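Thiol:disulfide interchange protein DsbA (Neisseria meningitidis serogroup B, PDB 2ZNM) probably acts as a periplasmic disulfide oxidoreductase of the DsbA type, a thioredoxin-fold protein that exchanges disulfides with its substrates. Local coordinates at residues A72-A75 against A76-L80; A135-K138 against M139-L142. All coordinates share one frame; numbering follows the deposited sequence.

Contact 1: residues A72-A75 against A76-L80; sequences ARMA and AAVNL
The four N-H groups of A76, A77, V78 and N79 each reach back one helical turn to the carbonyls of A72, R73, M74 and A75. A76, A75 and M74 carry most of this local contact. A76 N donates to A72 O over 3.0 Å, while the methyl carbon CB of A76 sits 3.6 Å from A72 O; one carbonyl thus meets both the amide and the CB of the residue four places on. A75 works the other way round, accepting at its O the N-H of N79, N to O 3.1 Å. The CB of N79 leans on that oxygen as well. M74 O accepts the N-H of V78, N to O 2.9 Å.

All of this belongs to helix 69-81, part of the helical portion that DsbA-like proteins add to the thioredoxin fold. The alanines A72 and A76 present only methyl groups to helix 130-145, whereas M74 and A77 turn to Y127 of helix 120-127, and M74 also meets A108 and W111 of helix 105-113.

Between side chains the tie within the turn is looser. The selenium of M74, a selenomethionine, lies 4.3 Å from CG2 of V78, an apolar touch. With CG1 of V78 anti to the backbone N (chi1 174°), CG2 of V78 falls beside that nitrogen, 3.3 Å from M74 O, the acceptor of V78's own N-H. The CB of A77 touches the carbonyl oxygens of both R73 and M74. R73 itself extends from the turn, and its NE bonds to the main-chain oxygen of Y127.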
loop_
_atom_site.group_PDB
_atom_site.type_symbol
_atom_site.label_atom_id
_atom_site.label_comp_id
_atom_site.label_asym_id
_atom_site.label_seq_id
_atom_site.Cartn_x
_atom_site.Cartn_y
_atom_site.Cartn_z
ATOM N N ALA A 72 1.557 -0.193 10.291
ATOM C CA ALA A 72 1.675 -1.319 9.375
ATOM C C ALA A 72 0.795 -2.509 9.774
ATOM O O ALA A 72 0.230 -3.182 8.908
ATOM C CB ALA A 72 3.141 -1.747 9.235
ATOM N N ARG A 73 0.708 -2.776 11.076
ATOM C CA ARG A 73 -0.170 -3.823 11.615
ATOM C C ARG A 73 -1.660 -3.534 11.380
ATOM O O ARG A 73 -2.436 -4.461 11.120
ATOM C CB ARG A 73 0.087 -4.007 13.105
ATOM C CG ARG A 73 -0.581 -5.226 13.690
ATOM C CD ARG A 73 -0.199 -5.412 15.131
ATOM N NE ARG A 73 -0.777 -6.643 15.652
ATOM C CZ ARG A 73 -0.552 -7.131 16.863
ATOM N NH1 ARG A 73 0.253 -6.505 17.708
ATOM N NH2 ARG A 73 -1.138 -8.257 17.226
HETATM N N MSE A 74 -2.051 -2.256 11.487
HETATM C CA MSE A 74 -3.401 -1.829 11.109
HETATM C C MSE A 74 -3.690 -2.111 9.621
HETATM O O MSE A 74 -4.723 -2.704 9.281
HETATM C CB MSE A 74 -3.626 -0.353 11.441
HETATM C CG MSE A 74 -5.050 0.139 11.178
HETATM SE SE MSE A 74 -6.448 -0.919 12.090
HETATM C CE MSE A 74 -6.425 -0.068 13.859
ATOM N N ALA A 75 -2.768 -1.709 8.745
ATOM C CA ALA A 75 -2.912 -1.961 7.305
ATOM C C ALA A 75 -3.046 -3.441 7.028
ATOM O O ALA A 75 -3.838 -3.836 6.192
ATOM C CB ALA A 75 -1.732 -1.382 6.521
ATOM N N ALA A 76 -2.264 -4.264 7.721
ATOM C CA ALA A 76 -2.354 -5.699 7.526
ATOM C C ALA A 76 -3.695 -6.219 8.012
ATOM O O ALA A 76 -4.293 -7.046 7.355
ATOM C CB ALA A 76 -1.201 -6.429 8.216
ATOM N N ALA A 77 -4.160 -5.736 9.162
ATOM C CA ALA A 77 -5.458 -6.143 9.709
ATOM C C ALA A 77 -6.613 -5.870 8.735
ATOM O O ALA A 77 -7.425 -6.758 8.470
ATOM C CB ALA A 77 -5.709 -5.462 11.036
ATOM N N VAL A 78 -6.658 -4.646 8.201
ATOM C CA VAL A 78 -7.666 -4.203 7.239
ATOM C C VAL A 78 -7.690 -5.086 5.986
ATOM O O VAL A 78 -8.746 -5.615 5.602
ATOM C CB VAL A 78 -7.437 -2.724 6.849
ATOM C CG1 VAL A 78 -8.378 -2.307 5.751
ATOM C CG2 VAL A 78 -7.610 -1.791 8.075
ATOM N N ASN A 79 -6.525 -5.242 5.356
ATOM C CA ASN A 79 -6.381 -6.106 4.192
ATOM C C ASN A 79 -6.834 -7.527 4.489
ATOM O O ASN A 79 -7.627 -8.097 3.731
ATOM C CB ASN A 79 -4.931 -6.100 3.670
ATOM C CG ASN A 79 -4.752 -6.967 2.423
ATOM O OD1 ASN A 79 -5.677 -7.127 1.631
ATOM N ND2 ASN A 79 -3.560 -7.540 2.255
ATOM N N LEU A 80 -6.346 -8.094 5.595
ATOM C CA LEU A 80 -6.626 -9.496 5.911
ATOM C C LEU A 80 -8.054 -9.754 6.380
ATOM O O LEU A 80 -8.572 -10.855 6.206
ATOM C CB LEU A 80 -5.621 -10.048 6.923
ATOM C CG LEU A 80 -4.169 -10.146 6.452
ATOM C CD1 LEU A 80 -3.339 -10.728 7.559
ATOM C CD2 LEU A 80 -4.006 -10.969 5.151
#

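Contact 2: residues A135-K138 against M139-L142; sequences AALK and MQKL
M139, a selenomethionine, lies back along the preceding turn against A135. Its CG is anti to its own carbonyl carbon (chi1 -63°), which directs the extended chain toward the N-terminal end of the helix and brings M139 CE within 4.1 Å of A135 CB. On the way the chain passes the carbonyl of A135. M139 CG is 3.2 Å from A135 O, and M139 CE is 3.6 Å from A135 O, while M139 N donates to the same atom. One oxygen is therefore bonded by an amide and flanked by the apolar chain of the residue that supplies it.

L142 repeats the scheme one turn later. L142 N bonds to K138 O at 2.8 Å, and L142 CG comes to 3.2 Å from K138 O. K138, by contrast, puts its CG anti to the backbone N (chi1 -176°) and carries its chain outward; the approach to L142 is made by K138 CG, 4.3 Å from CG of L142.

L137 and Q140 meet obliquely three residues apart, the methyl CD2 of L137 3.6 Å from the amide oxygen OE1 of Q140. The carbonyl of L137 accepts the N-H of K141.

Such packing between residues three and four apart is ordinary for an amphipathic helix, here 130-145, with lysines on its exposed side. Its buried side joins two parts of the fold: A135 lies on A76, and M139 on both A72 and A76, of helix 69-81, while M139 and L142 rest on strand 55-61, an outermost strand of the sheet.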
loop_
_atom_site.group_PDB
_atom_site.type_symbol
_atom_site.label_atom_id
_atom_site.label_comp_id
_atom_site.label_asym_id
_atom_site.label_seq_id
_atom_site.Cartn_x
_atom_site.Cartn_y
_atom_site.Cartn_z
ATOM N N ALA A 135 2.868 -9.844 8.515
ATOM C CA ALA A 135 2.746 -8.949 7.381
ATOM C C ALA A 135 3.288 -7.557 7.713
ATOM O O ALA A 135 3.920 -6.914 6.863
ATOM C CB ALA A 135 1.304 -8.865 6.932
ATOM N N ALA A 136 3.034 -7.105 8.940
ATOM C CA ALA A 136 3.517 -5.805 9.410
ATOM C C ALA A 136 5.048 -5.738 9.397
ATOM O O ALA A 136 5.618 -4.750 8.934
ATOM C CB ALA A 136 2.967 -5.477 10.816
ATOM N N LEU A 137 5.686 -6.793 9.901
ATOM C CA LEU A 137 7.133 -6.907 9.926
ATOM C C LEU A 137 7.724 -7.026 8.505
ATOM O O LEU A 137 8.779 -6.451 8.204
ATOM C CB LEU A 137 7.533 -8.141 10.746
ATOM C CG LEU A 137 8.741 -8.186 11.692
ATOM C CD1 LEU A 137 9.338 -9.594 11.671
ATOM C CD2 LEU A 137 9.816 -7.134 11.407
ATOM N N LYS A 138 7.063 -7.800 7.653
ATOM C CA LYS A 138 7.450 -7.882 6.244
ATOM C C LYS A 138 7.458 -6.493 5.566
ATOM O O LYS A 138 8.353 -6.194 4.779
ATOM C CB LYS A 138 6.549 -8.868 5.491
ATOM C CG LYS A 138 6.940 -9.088 4.055
ATOM C CD LYS A 138 6.267 -10.344 3.496
ATOM C CE LYS A 138 6.418 -10.436 1.984
ATOM N NZ LYS A 138 6.289 -11.849 1.493
HETATM N N MSE A 139 6.475 -5.654 5.887
HETATM C CA MSE A 139 6.447 -4.263 5.421
HETATM C C MSE A 139 7.659 -3.443 5.903
HETATM O O MSE A 139 8.175 -2.601 5.174
HETATM C CB MSE A 139 5.137 -3.576 5.831
HETATM C CG MSE A 139 3.908 -4.194 5.223
HETATM SE SE MSE A 139 2.256 -3.413 5.891
HETATM C CE MSE A 139 1.096 -4.984 5.730
ATOM N N GLN A 140 8.114 -3.691 7.127
ATOM C CA GLN A 140 9.351 -3.076 7.592
ATOM C C GLN A 140 10.551 -3.550 6.758
ATOM O O GLN A 140 11.308 -2.731 6.235
ATOM C CB GLN A 140 9.569 -3.335 9.079
ATOM C CG GLN A 140 10.767 -2.597 9.639
ATOM C CD GLN A 140 10.903 -2.740 11.143
ATOM O OE1 GLN A 140 11.104 -3.834 11.666
ATOM N NE2 GLN A 140 10.813 -1.632 11.839
ATOM N N LYS A 141 10.692 -4.866 6.613
ATOM C CA LYS A 141 11.759 -5.464 5.809
ATOM C C LYS A 141 11.755 -4.897 4.388
ATOM O O LYS A 141 12.807 -4.573 3.846
ATOM C CB LYS A 141 11.613 -6.994 5.784
ATOM C CG LYS A 141 12.709 -7.741 5.036
ATOM C CD LYS A 141 12.535 -9.260 5.159
ATOM C CE LYS A 141 13.716 -10.015 4.551
ATOM N NZ LYS A 141 13.927 -11.362 5.184
ATOM N N LEU A 142 10.569 -4.775 3.801
ATOM C CA LEU A 142 10.421 -4.273 2.431
ATOM C C LEU A 142 10.895 -2.824 2.309
ATOM O O LEU A 142 11.636 -2.486 1.386
ATOM C CB LEU A 142 8.957 -4.406 1.944
ATOM C CG LEU A 142 8.374 -5.792 1.606
ATOM C CD1 LEU A 142 6.943 -5.688 1.094
ATOM C CD2 LEU A 142 9.206 -6.543 0.581
#

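Contact 1 closes on helix 69-81 before contact 2 opens on helix 130-145, with helices 84-97, 105-113 and 120-127 in between along the chain. In space their centres are nevertheless only about 11 Å apart, and the two helices touch. The backbone N of R73 lies 3.5 Å from CB of A136, a small residue that lets the backbones come close. Contact 1 is the more buried, among helices; contact 2 reaches from that group to strand 55-61. Helix 130-145, which carries contact 2, is the one that meets both helix 69-81 and strand 55-61, and it thus lies between the helical part and the thioredoxin-type sheet.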